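Local structure of endopolygalacturonase (Chondrostereum purpureum, 1K5C) at residues C3-V8 and L33-D38; V256-S261 and S276-T281; V296-G301 and W307-L312. The protein probably hydrolyses the alpha-1,4 linkages within polygalacturonate chains, as a glycoside hydrolase of family 28 that breaks down plant cell-wall pectin. One frame throughout, in Å; residues are numbered along the deposited sequence.

Contact 1 (C3-V8 and L33-D38)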
ATOM      1  N   CYS A   3      19.309  22.995  13.758  1.00 21.44           N
ATOM      2  CA  CYS A   3      18.094  22.540  13.076  1.00 16.16           C
ATOM      3  C   CYS A   3      18.409  21.899  11.746  1.00 14.81           C
ATOM      4  O   CYS A   3      17.482  21.644  10.954  1.00 16.76           O
ATOM      5  CB  CYS A   3      17.084  23.688  12.955  1.00 16.12           C
ATOM      6  SG  CYS A   3      16.507  24.270  14.595  1.00 16.52           S
ATOM      7  N   THR A   4      19.657  21.564  11.487  1.00 16.04           N
ATOM      8  CA  THR A   4      20.050  20.802  10.291  1.00 16.48           C
ATOM      9  C   THR A   4      20.540  19.460  10.762  1.00 18.44           C
ATOM     10  O   THR A   4      21.439  19.352  11.574  1.00 28.84           O
ATOM     11  CB  THR A   4      21.184  21.498   9.527  1.00 19.95           C
ATOM     12  OG1 THR A   4      20.678  22.771   9.132  1.00 22.40           O
ATOM     13  CG2 THR A   4      21.590  20.802   8.220  1.00 22.18           C
ATOM     14  N   VAL A   5      19.958  18.428  10.205  1.00 16.17           N
ATOM     15  CA  VAL A   5      20.305  17.040  10.532  1.00 16.15           C
ATOM     16  C   VAL A   5      21.305  16.533   9.519  1.00 16.61           C
ATOM     17  O   VAL A   5      20.997  16.465   8.322  1.00 16.84           O
ATOM     18  CB  VAL A   5      19.046  16.165  10.553  1.00 16.12           C
ATOM     19  CG1 VAL A   5      19.403  14.697  10.808  1.00 16.29           C
ATOM     20  CG2 VAL A   5      18.102  16.710  11.607  1.00 18.17           C
ATOM     21  N   LYS A   6      22.494  16.199  10.025  1.00 19.12           N
ATOM     22  CA  LYS A   6      23.579  15.774   9.170  1.00 20.08           C
ATOM     23  C   LYS A   6      24.013  14.327   9.444  1.00 18.23           C
ATOM     24  O   LYS A   6      24.920  13.837   8.756  1.00 19.06           O
ATOM     25  CB  LYS A   6      24.817  16.726   9.399  1.00 27.08           C
ATOM     26  CG  LYS A   6      24.396  18.208   9.117  1.00 26.25           C
ATOM     27  CD  LYS A   6      25.660  19.020   9.021  1.00 31.84           C
ATOM     28  CE  LYS A   6      25.451  20.453   8.523  1.00 32.08           C
ATOM     29  NZ  LYS A   6      26.434  21.390   9.144  1.00 39.20           N
ATOM     30  N   SER A   7      23.394  13.672  10.396  1.00 17.74           N
ATOM     31  CA  SER A   7      23.780  12.341  10.856  1.00 17.98           C
ATOM     32  C   SER A   7      22.660  11.764  11.712  1.00 17.41           C
ATOM     33  O   SER A   7      21.758  12.523  12.085  1.00 18.06           O
ATOM     34  CB  SER A   7      25.057  12.391  11.768  1.00 19.46           C
ATOM     35  OG  SER A   7      24.651  12.992  13.007  1.00 22.95           O
ATOM     36  N   VAL A   8      22.747  10.461  11.980  1.00 18.23           N
ATOM     37  CA  VAL A   8      21.741   9.840  12.844  1.00 18.25           C
ATOM     38  C   VAL A   8      21.819  10.508  14.204  1.00 20.44           C
ATOM     39  O   VAL A   8      20.786  10.660  14.837  1.00 23.07           O
ATOM     40  CB  VAL A   8      21.870   8.310  12.917  1.00 19.75           C
ATOM     41  CG1 VAL A   8      21.683   7.700  11.524  1.00 20.44           C
ATOM     42  CG2 VAL A   8      23.140   7.772  13.506  1.00 25.91           C
ATOM     43  N   LEU A  33      17.354   6.018  11.672  1.00 12.10           N
ATOM     44  CA  LEU A  33      17.132   7.481  11.588  1.00 11.98           C
ATOM     45  C   LEU A  33      15.739   7.744  12.101  1.00 11.74           C
ATOM     46  O   LEU A  33      14.770   7.335  11.485  1.00 12.76           O
ATOM     47  CB  LEU A  33      17.347   7.930  10.155  1.00 12.81           C
ATOM     48  CG  LEU A  33      17.073   9.451   9.922  1.00 13.00           C
ATOM     49  CD1 LEU A  33      17.978  10.299  10.848  1.00 15.31           C
ATOM     50  CD2 LEU A  33      17.324   9.803   8.475  1.00 15.03           C
ATOM     51  N   VAL A  34      15.673   8.410  13.252  1.00 11.89           N
ATOM     52  CA  VAL A  34      14.400   8.667  13.947  1.00 12.34           C
ATOM     53  C   VAL A  34      14.237  10.168  14.129  1.00 12.22           C
ATOM     54  O   VAL A  34      15.076  10.834  14.708  1.00 13.96           O
ATOM     55  CB  VAL A  34      14.387   7.966  15.306  1.00 14.62           C
ATOM     56  CG1 VAL A  34      13.094   8.265  16.089  1.00 16.03           C
ATOM     57  CG2 VAL A  34      14.503   6.422  15.099  1.00 14.82           C
ATOM     58  N   LEU A  35      13.104  10.690  13.624  1.00 12.12           N
ATOM     59  CA  LEU A  35      12.785  12.102  13.766  1.00 12.05           C
ATOM     60  C   LEU A  35      11.471  12.265  14.508  1.00 12.02           C
ATOM     61  O   LEU A  35      10.452  11.701  14.099  1.00 12.54           O
ATOM     62  CB  LEU A  35      12.679  12.798  12.394  1.00 12.90           C
ATOM     63  CG  LEU A  35      13.967  12.849  11.573  1.00 14.51           C
ATOM     64  CD1 LEU A  35      13.673  13.201  10.118  1.00 15.96           C
ATOM     65  CD2 LEU A  35      14.977  13.827  12.203  1.00 16.49           C
ATOM     66  N   ASN A  36      11.522  13.094  15.580  1.00 12.03           N
ATOM     67  CA  ASN A  36      10.336  13.426  16.367  1.00 12.23           C
ATOM     68  C   ASN A  36      10.189  14.949  16.367  1.00 12.43           C
ATOM     69  O   ASN A  36      10.579  15.622  17.347  1.00 13.29           O
ATOM     70  CB  ASN A  36      10.450  12.906  17.813  1.00 13.38           C
ATOM     71  CG  ASN A  36      10.378  11.398  17.840  1.00 14.58           C
ATOM     72  OD1 ASN A  36       9.392  10.807  17.412  1.00 20.98           O
ATOM     73  ND2 ASN A  36      11.423  10.741  18.338  1.00 19.24           N
ATOM     74  N   PRO A  37       9.735  15.524  15.266  1.00 12.11           N
ATOM     75  CA  PRO A  37       9.747  17.011  15.168  1.00 12.52           C
ATOM     76  C   PRO A  37       8.671  17.634  16.049  1.00 12.55           C
ATOM     77  O   PRO A  37       7.671  17.029  16.421  1.00 12.88           O
ATOM     78  CB  PRO A  37       9.452  17.272  13.679  1.00 13.45           C
ATOM     79  CG  PRO A  37       9.544  15.943  13.003  1.00 15.58           C
ATOM     80  CD  PRO A  37       9.234  14.918  14.045  1.00 12.78           C
ATOM     81  N   ASP A  38       8.915  18.933  16.334  1.00 12.72           N
ATOM     82  CA  ASP A  38       7.911  19.738  17.043  1.00 13.10           C
ATOM     83  C   ASP A  38       6.592  19.746  16.291  1.00 12.38           C
ATOM     84  O   ASP A  38       6.530  19.630  15.021  1.00 12.73           O
ATOM     85  CB  ASP A  38       8.382  21.189  17.141  1.00 14.32           C
ATOM     86  CG  ASP A  38       9.512  21.460  18.137  1.00 14.91           C
ATOM     87  OD1 ASP A  38      10.092  20.535  18.666  1.00 16.57           O
ATOM     88  OD2 ASP A  38       9.759  22.668  18.359  1.00 16.43           O
TER
HETATM   89  O   HOH W   1      18.190   8.616  14.667  1.00 21.02           O
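V5 and V8 are the residues of C3-V8 that touch L33-D38, and they meet L35 and L33. The segment starts at C3, whose SG is tied by a disulfide to C17, just before strand 19-22. T4 and V5 form a short strand paired with strand 19-22. V5 points its side chain toward L33-D38. Its CG1 lies anti to the backbone N (chi1 176°), which puts CG2 beside that N, and CG2 is the methyl that touches. It lies 4.3 Å from CD2 of L35, a loose van der Waals contact between two buried side chains. I14, L22 and F25 also pack on V5.

The fold is the right-handed parallel beta-helix of family 28, and this is its N-terminal end. Strand 33-35 is the outermost strand on that side of its parallel sheet, and its backbone pairs with strand 61-65. Strand 4-5 belongs to a different wall, and V5 and L35 meet inside the end of the helix.

Past V5 the chain leaves the strand. K6 N and S7 OG both bond to D10, K6 N to its carboxylate and S7 OG to its backbone N. V8 then brings its backbone close to the second segment, with V8 CA 5.3 Å from L33 CA. Here the main chain of V8 does the touching: its CA lies 4.3 Å from L33 CD1. A water also bridges the backbones. It accepts from V34 N at 2.9 Å and donates a weak bond to V8 O at 3.3 Å.

Contact 2 (V256-S261 and S276-T281)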
ATOM      1  N   VAL A 256     -10.378  -8.542 -10.783  1.00 11.25           N
ATOM      2  CA  VAL A 256     -10.899  -8.342  -9.452  1.00 11.28           C
ATOM      3  C   VAL A 256     -10.890  -9.678  -8.755  1.00 11.06           C
ATOM      4  O   VAL A 256     -11.424 -10.651  -9.274  1.00 11.53           O
ATOM      5  CB  VAL A 256     -12.367  -7.802  -9.479  1.00 11.17           C
ATOM      6  CG1 VAL A 256     -12.958  -7.666  -8.083  1.00 12.34           C
ATOM      7  CG2 VAL A 256     -12.488  -6.499 -10.284  1.00 12.16           C
ATOM      8  N   LEU A 257     -10.297  -9.728  -7.515  1.00 11.44           N
ATOM      9  CA  LEU A 257     -10.403 -10.908  -6.676  1.00 11.67           C
ATOM     10  C   LEU A 257     -10.793 -10.450  -5.272  1.00 11.25           C
ATOM     11  O   LEU A 257     -10.055  -9.739  -4.611  1.00 12.05           O
ATOM     12  CB  LEU A 257      -9.107 -11.737  -6.636  1.00 12.08           C
ATOM     13  CG  LEU A 257      -9.138 -12.969  -5.688  1.00 13.05           C
ATOM     14  CD1 LEU A 257     -10.175 -13.993  -6.127  1.00 13.20           C
ATOM     15  CD2 LEU A 257      -7.763 -13.606  -5.604  1.00 14.33           C
ATOM     16  N   ILE A 258     -12.018 -10.831  -4.878  1.00 11.23           N
ATOM     17  CA  ILE A 258     -12.568 -10.524  -3.549  1.00 11.29           C
ATOM     18  C   ILE A 258     -12.721 -11.874  -2.892  1.00 10.81           C
ATOM     19  O   ILE A 258     -13.532 -12.671  -3.379  1.00 11.75           O
ATOM     20  CB  ILE A 258     -13.846  -9.712  -3.669  1.00 12.52           C
ATOM     21  CG1 ILE A 258     -13.434  -8.267  -4.184  1.00 13.96           C
ATOM     22  CG2 ILE A 258     -14.567  -9.621  -2.327  1.00 12.61           C
ATOM     23  CD1 ILE A 258     -14.602  -7.446  -4.651  1.00 16.53           C
ATOM     24  N   SER A 259     -11.936 -12.149  -1.847  1.00 10.68           N
ATOM     25  CA  SER A 259     -11.869 -13.508  -1.349  1.00 10.80           C
ATOM     26  C   SER A 259     -11.609 -13.574   0.144  1.00 10.77           C
ATOM     27  O   SER A 259     -10.784 -12.864   0.696  1.00 11.68           O
ATOM     28  CB  SER A 259     -10.740 -14.254  -2.067  1.00 13.07           C
ATOM     29  OG  SER A 259     -10.545 -15.545  -1.450  1.00 14.29           O
ATOM     30  N   GLN A 260     -12.369 -14.480   0.788  1.00 10.43           N
ATOM     31  CA  GLN A 260     -12.209 -14.801   2.192  1.00 10.55           C
ATOM     32  C   GLN A 260     -11.504 -16.152   2.393  1.00 10.56           C
ATOM     33  O   GLN A 260     -11.589 -16.726   3.494  1.00 11.61           O
ATOM     34  CB  GLN A 260     -13.588 -14.747   2.884  1.00 10.97           C
ATOM     35  CG  GLN A 260     -14.053 -13.307   3.018  1.00 11.21           C
ATOM     36  CD  GLN A 260     -15.535 -13.158   3.321  1.00 10.79           C
ATOM     37  OE1 GLN A 260     -16.372 -14.009   2.961  1.00 11.43           O
ATOM     38  NE2 GLN A 260     -15.906 -12.061   3.955  1.00 11.58           N
ATOM     39  N   SER A 261     -10.760 -16.595   1.409  1.00 11.39           N
ATOM     40  CA  SER A 261     -10.009 -17.863   1.466  1.00 11.55           C
ATOM     41  C   SER A 261      -8.506 -17.665   1.677  1.00 11.84           C
ATOM     42  O   SER A 261      -7.761 -18.669   1.638  1.00 12.82           O
ATOM     43  CB  SER A 261     -10.221 -18.674   0.198  1.00 12.66           C
ATOM     44  OG  SER A 261     -11.621 -19.015   0.068  1.00 13.81           O
ATOM     45  N   SER A 276     -18.833  -5.951   3.451  1.00 11.08           N
ATOM     46  CA  SER A 276     -20.128  -5.320   3.150  1.00 11.53           C
ATOM     47  C   SER A 276     -19.907  -4.029   2.351  1.00 10.95           C
ATOM     48  O   SER A 276     -18.891  -3.351   2.475  1.00 11.19           O
ATOM     49  CB  SER A 276     -20.930  -5.062   4.383  1.00 13.10           C
ATOM     50  OG  SER A 276     -20.262  -4.300   5.299  1.00 15.11           O
ATOM     51  N   ASP A 277     -20.928  -3.732   1.558  1.00 11.40           N
ATOM     52  CA  ASP A 277     -21.045  -2.413   0.879  1.00 11.66           C
ATOM     53  C   ASP A 277     -19.811  -2.099   0.042  1.00 11.07           C
ATOM     54  O   ASP A 277     -19.130  -1.093   0.262  1.00 11.98           O
ATOM     55  CB  ASP A 277     -21.337  -1.326   1.913  1.00 12.56           C
ATOM     56  CG  ASP A 277     -22.597  -1.585   2.645  0.79 15.37           C
ATOM     57  OD1 ASP A 277     -23.415  -2.478   2.293  0.79 15.97           O
ATOM     58  OD2 ASP A 277     -22.812  -0.794   3.615  0.79 25.99           O
ATOM     59  N   VAL A 278     -19.579  -2.951  -0.972  1.00 11.47           N
ATOM     60  CA  VAL A 278     -18.448  -2.795  -1.899  1.00 11.36           C
ATOM     61  C   VAL A 278     -19.033  -2.386  -3.277  1.00 11.29           C
ATOM     62  O   VAL A 278     -19.776  -3.177  -3.867  1.00 12.08           O
ATOM     63  CB  VAL A 278     -17.638  -4.098  -2.015  1.00 11.58           C
ATOM     64  CG1 VAL A 278     -16.531  -3.927  -3.043  1.00 12.09           C
ATOM     65  CG2 VAL A 278     -17.089  -4.483  -0.646  1.00 12.54           C
ATOM     66  N   ASN A 279     -18.691  -1.195  -3.756  1.00 11.07           N
ATOM     67  CA  ASN A 279     -19.301  -0.619  -4.959  1.00 11.08           C
ATOM     68  C   ASN A 279     -18.236  -0.247  -5.983  1.00 11.02           C
ATOM     69  O   ASN A 279     -17.125   0.189  -5.608  1.00 11.76           O
ATOM     70  CB  ASN A 279     -20.079   0.671  -4.592  1.00 11.87           C
ATOM     71  CG  ASN A 279     -21.424   0.428  -3.966  1.00 13.51           C
ATOM     72  OD1 ASN A 279     -21.869  -0.675  -3.731  1.00 13.62           O
ATOM     73  ND2 ASN A 279     -22.228   1.524  -3.822  1.00 16.47           N
ATOM     74  N   PHE A 280     -18.630  -0.301  -7.252  1.00 10.71           N
ATOM     75  CA  PHE A 280     -17.884   0.311  -8.380  1.00 10.65           C
ATOM     76  C   PHE A 280     -18.879   1.331  -8.995  1.00 10.92           C
ATOM     77  O   PHE A 280     -19.749   0.957  -9.776  1.00 11.48           O
ATOM     78  CB  PHE A 280     -17.458  -0.682  -9.433  1.00 11.38           C
ATOM     79  CG  PHE A 280     -16.378  -1.670  -8.993  1.00 11.06           C
ATOM     80  CD1 PHE A 280     -16.675  -2.790  -8.260  1.00 12.13           C
ATOM     81  CD2 PHE A 280     -15.030  -1.428  -9.372  1.00 11.08           C
ATOM     82  CE1 PHE A 280     -15.680  -3.714  -7.903  1.00 12.66           C
ATOM     83  CE2 PHE A 280     -14.052  -2.350  -9.010  1.00 11.67           C
ATOM     84  CZ  PHE A 280     -14.365  -3.477  -8.286  1.00 11.79           C
ATOM     85  N   THR A 281     -18.726   2.602  -8.555  1.00 11.19           N
ATOM     86  CA  THR A 281     -19.638   3.692  -8.957  1.00 11.93           C
ATOM     87  C   THR A 281     -18.814   4.914  -9.311  1.00 12.08           C
ATOM     88  O   THR A 281     -17.607   4.955  -9.155  1.00 13.58           O
ATOM     89  CB  THR A 281     -20.643   3.987  -7.826  1.00 12.15           C
ATOM     90  OG1 THR A 281     -19.875   4.245  -6.631  1.00 13.35           O
ATOM     91  CG2 THR A 281     -21.602   2.824  -7.593  1.00 12.90           C
TER
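S259 OG has two bonded partners. It accepts from S261 N at 3.1 Å, with an N-H...O angle of 160°, and it bonds to the backbone O of D265. The first bond closes an ST turn. It sits at the corner the chain turns at Q260 and S261. Q260 OE1 bonds to N302 N there, with a weak second bond to G301 N.

The residues that meet S276-T281 lie earlier in the strand, on V256 and I258. Their side chains point into the interior of the parallel beta-helix. Strands 254-259 and 275-280 belong to different walls of it, so the contact spans the core. The I258 and V278 CA atoms are 9.9 Å apart, and side chains fill the gap. V256 CG2 reaches F280 CZ at 4.1 Å, approaching the ring obliquely. The two side chains come from opposite directions. F280 has its CG beside its own backbone N (chi1 -69°), which sends the ring across toward V256. Its ring also stacks on Y243 and meets W309 edge-to-face.

Next along the strands, I258 extends its chain so that CD1 touches V278 CG1 at 4.3 Å. The side chain of I258 is about 7 Å from that of R226, which binds galacturonate in another structure of this protein, so the contact probably lies beneath the substrate groove.

Contact 3 (V296-G301 and W307-L312)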
ATOM      1  N   VAL A 296     -13.247 -11.598 -13.084  1.00 12.31           N
ATOM      2  CA  VAL A 296     -13.709 -11.320 -11.711  1.00 12.51           C
ATOM      3  C   VAL A 296     -14.022 -12.619 -10.995  1.00 12.30           C
ATOM      4  O   VAL A 296     -14.805 -13.433 -11.492  1.00 13.00           O
ATOM      5  CB  VAL A 296     -14.988 -10.465 -11.773  1.00 12.80           C
ATOM      6  CG1 VAL A 296     -15.610 -10.289 -10.377  1.00 14.29           C
ATOM      7  CG2 VAL A 296     -14.741  -9.113 -12.424  1.00 13.93           C
ATOM      8  N   THR A 297     -13.481 -12.775  -9.791  1.00 12.25           N
ATOM      9  CA  THR A 297     -13.934 -13.822  -8.875  1.00 12.56           C
ATOM     10  C   THR A 297     -14.264 -13.165  -7.522  1.00 11.62           C
ATOM     11  O   THR A 297     -13.460 -12.375  -7.005  1.00 12.03           O
ATOM     12  CB  THR A 297     -12.929 -14.960  -8.715  1.00 12.87           C
ATOM     13  OG1 THR A 297     -13.042 -15.744  -9.946  1.00 14.35           O
ATOM     14  CG2 THR A 297     -13.179 -15.881  -7.520  1.00 13.87           C
ATOM     15  N   VAL A 298     -15.426 -13.539  -6.992  1.00 11.45           N
ATOM     16  CA  VAL A 298     -15.849 -13.185  -5.641  1.00 11.59           C
ATOM     17  C   VAL A 298     -16.058 -14.511  -4.912  1.00 11.20           C
ATOM     18  O   VAL A 298     -16.857 -15.333  -5.379  1.00 11.88           O
ATOM     19  CB  VAL A 298     -17.156 -12.365  -5.660  1.00 11.67           C
ATOM     20  CG1 VAL A 298     -17.648 -12.145  -4.227  1.00 12.27           C
ATOM     21  CG2 VAL A 298     -16.935 -11.040  -6.405  1.00 12.26           C
ATOM     22  N   GLU A 299     -15.336 -14.699  -3.797  1.00 11.31           N
ATOM     23  CA  GLU A 299     -15.399 -15.932  -2.997  1.00 11.24           C
ATOM     24  C   GLU A 299     -15.688 -15.542  -1.554  1.00 10.96           C
ATOM     25  O   GLU A 299     -14.792 -15.307  -0.756  1.00 11.61           O
ATOM     26  CB  GLU A 299     -14.075 -16.713  -3.144  1.00 12.37           C
ATOM     27  CG  GLU A 299     -14.066 -18.009  -2.328  1.00 13.17           C
ATOM     28  CD  GLU A 299     -14.667 -19.204  -3.025  1.00 14.87           C
ATOM     29  OE1 GLU A 299     -15.262 -19.069  -4.095  1.00 17.76           O
ATOM     30  OE2 GLU A 299     -14.514 -20.333  -2.483  1.00 16.36           O
ATOM     31  N   CYS A 300     -16.977 -15.484  -1.237  1.00 11.38           N
ATOM     32  CA  CYS A 300     -17.450 -15.058   0.078  1.00 11.60           C
ATOM     33  C   CYS A 300     -17.947 -16.242   0.894  1.00 11.72           C
ATOM     34  O   CYS A 300     -18.803 -17.008   0.434  1.00 13.57           O
ATOM     35  CB  CYS A 300     -18.666 -14.113  -0.030  1.00 12.37           C
ATOM     36  SG  CYS A 300     -18.277 -12.453  -0.633  1.00 12.19           S
ATOM     37  N   GLY A 301     -17.482 -16.313   2.159  1.00 11.23           N
ATOM     38  CA  GLY A 301     -18.191 -17.054   3.204  1.00 11.97           C
ATOM     39  C   GLY A 301     -19.145 -16.178   3.954  1.00 11.46           C
ATOM     40  O   GLY A 301     -20.112 -16.723   4.542  1.00 12.75           O
ATOM     41  N   TRP A 307     -24.325  -4.493  -3.521  1.00 11.88           N
ATOM     42  CA  TRP A 307     -23.046  -4.077  -4.140  1.00 11.41           C
ATOM     43  C   TRP A 307     -23.380  -3.563  -5.528  1.00 11.61           C
ATOM     44  O   TRP A 307     -23.711  -4.342  -6.454  1.00 12.83           O
ATOM     45  CB  TRP A 307     -22.117  -5.283  -4.212  1.00 11.68           C
ATOM     46  CG  TRP A 307     -21.638  -5.785  -2.873  1.00 11.57           C
ATOM     47  CD1 TRP A 307     -22.140  -5.512  -1.622  1.00 11.64           C
ATOM     48  CD2 TRP A 307     -20.520  -6.677  -2.693  1.00 11.61           C
ATOM     49  NE1 TRP A 307     -21.355  -6.189  -0.646  1.00 11.84           N
ATOM     50  CE2 TRP A 307     -20.389  -6.924  -1.294  1.00 12.03           C
ATOM     51  CE3 TRP A 307     -19.612  -7.318  -3.566  1.00 12.07           C
ATOM     52  CZ2 TRP A 307     -19.398  -7.771  -0.790  1.00 12.44           C
ATOM     53  CZ3 TRP A 307     -18.636  -8.153  -3.050  1.00 13.49           C
ATOM     54  CH2 TRP A 307     -18.525  -8.375  -1.669  1.00 13.46           C
ATOM     55  N   ASN A 308     -23.301  -2.229  -5.660  1.00 11.15           N
ATOM     56  CA  ASN A 308     -23.613  -1.595  -6.975  1.00 11.50           C
ATOM     57  C   ASN A 308     -22.288  -1.570  -7.769  1.00 11.09           C
ATOM     58  O   ASN A 308     -21.390  -0.802  -7.390  1.00 11.43           O
ATOM     59  CB  ASN A 308     -24.115  -0.165  -6.706  1.00 11.61           C
ATOM     60  CG  ASN A 308     -24.546   0.514  -8.009  1.00 11.84           C
ATOM     61  OD1 ASN A 308     -24.095   0.131  -9.097  1.00 13.62           O
ATOM     62  ND2 ASN A 308     -25.418   1.476  -7.889  1.00 12.17           N
ATOM     63  N   TRP A 309     -22.196  -2.447  -8.760  1.00 11.01           N
ATOM     64  CA  TRP A 309     -21.004  -2.560  -9.593  1.00 11.58           C
ATOM     65  C   TRP A 309     -21.287  -2.031 -11.007  1.00 11.34           C
ATOM     66  O   TRP A 309     -20.629  -2.377 -11.982  1.00 11.88           O
ATOM     67  CB  TRP A 309     -20.541  -4.025  -9.664  1.00 12.40           C
ATOM     68  CG  TRP A 309     -19.878  -4.459  -8.376  1.00 12.01           C
ATOM     69  CD1 TRP A 309     -19.960  -3.915  -7.113  1.00 11.72           C
ATOM     70  CD2 TRP A 309     -18.963  -5.580  -8.275  1.00 12.75           C
ATOM     71  NE1 TRP A 309     -19.151  -4.631  -6.224  1.00 12.45           N
ATOM     72  CE2 TRP A 309     -18.542  -5.644  -6.924  1.00 12.57           C
ATOM     73  CE3 TRP A 309     -18.485  -6.514  -9.202  1.00 14.69           C
ATOM     74  CZ2 TRP A 309     -17.627  -6.654  -6.505  1.00 13.88           C
ATOM     75  CZ3 TRP A 309     -17.589  -7.486  -8.770  1.00 16.83           C
ATOM     76  CH2 TRP A 309     -17.177  -7.545  -7.428  1.00 15.41           C
ATOM     77  N   SER A 310     -22.232  -1.058 -11.096  1.00 11.82           N
ATOM     78  CA  SER A 310     -22.681  -0.586 -12.410  1.00 12.00           C
ATOM     79  C   SER A 310     -21.595  -0.004 -13.226  1.00 11.70           C
ATOM     80  O   SER A 310     -21.672  -0.072 -14.461  1.00 13.26           O
ATOM     81  CB  SER A 310     -23.804   0.456 -12.179  1.00 13.35           C
ATOM     82  OG  SER A 310     -23.317   1.555 -11.365  0.67 15.70           O
ATOM     83  N   GLN A 311     -20.566   0.609 -12.602  1.00 11.76           N
ATOM     84  CA  GLN A 311     -19.521   1.291 -13.384  1.00 12.66           C
ATOM     85  C   GLN A 311     -18.291   0.423 -13.645  1.00 12.40           C
ATOM     86  O   GLN A 311     -17.302   0.927 -14.195  1.00 13.33           O
ATOM     87  CB  GLN A 311     -19.135   2.619 -12.705  1.00 12.98           C
ATOM     88  CG  GLN A 311     -20.314   3.642 -12.776  1.00 14.55           C
ATOM     89  CD  GLN A 311     -20.545   4.064 -14.225  1.00 15.86           C
ATOM     90  OE1 GLN A 311     -21.298   3.447 -14.952  1.00 20.80           O
ATOM     91  NE2 GLN A 311     -19.850   5.077 -14.673  1.00 19.04           N
ATOM     92  N   LEU A 312     -18.363  -0.879 -13.321  1.00 12.36           N
ATOM     93  CA  LEU A 312     -17.238  -1.776 -13.627  1.00 12.37           C
ATOM     94  C   LEU A 312     -17.394  -2.384 -15.012  1.00 12.33           C
ATOM     95  O   LEU A 312     -18.456  -2.965 -15.328  1.00 13.20           O
ATOM     96  CB  LEU A 312     -17.221  -2.907 -12.577  1.00 12.91           C
ATOM     97  CG  LEU A 312     -16.158  -3.966 -12.756  1.00 13.22           C
ATOM     98  CD1 LEU A 312     -14.728  -3.330 -12.678  1.00 14.50           C
ATOM     99  CD2 LEU A 312     -16.305  -5.090 -11.718  1.00 15.45           C
TER
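This is a hydrophobic core contact between two walls of the parallel beta-helix, near its C-terminal end. Strands 296-299 and 307-309 face each other with their axes 13.6 Å apart. They run almost exactly opposite ways, at 175°. Two indoles and a leucine cross from one wall; two valines and a cysteine meet them from the other.

Both valines meet the six-membered ring of W309 at its rim atoms CZ3 and CH2. V296 CG1 lies at the ring edge, in its plane, 3.8 Å from CZ3. V298 CG2 comes in obliquely to CH2, at a tight 3.6 Å. With CG1 anti to the backbone N (chi1 174°), V298 turns CG2 to W309 and CG1 to W307, where CG1 is 4.3 Å from CZ3. At one end V296 CG2 adds a looser touch on L312 CD2. At the other, C300 SG is 4.2 Å from W307 CH2, an oblique sulfur-aromatic contact. C300 is also in a disulfide with C303.

The indole nitrogens are satisfied outside the contact. W309 NE1 bonds to V278 O, and W307 NE1 to S304 O. Beyond W309 the chain turns a corner through a type I turn, closed by a bond from L312 N to W309 O of 3.0 Å. N308 OD1 accepts from S310 N at the corner, which makes an Asx turn.

Across the contact the partners are hydrocarbon and one sulfur. The buried N-H groups of the tryptophans are tied to backbone carbonyls, which probably helps set the orientation of each indole. Their carbon rims meet the valines and, at W307, the sulfur of C300.

Contacts 2 and 3 are core, with all touching residues buried; contact 1 is buried at the N-terminal end except for partly exposed V8. Its centre is 42 Å from that of contact 2 and 46 Å from that of contact 3. It mixes main chain, aliphatic methyls and a water bridge with one weak bond. Contacts 2 and 3 sit on neighbouring turns, with centres 5 Å apart. They join matching walls: strand 254-259 lies beside 294-299, with a probable hydrogen bond from E299 N to I258 O of 2.7 Å. F280 N probably bonds to N308 O on the other wall. Contact 2 has one aromatic ring; contact 3 has two indoles and a cysteine sulfur instead.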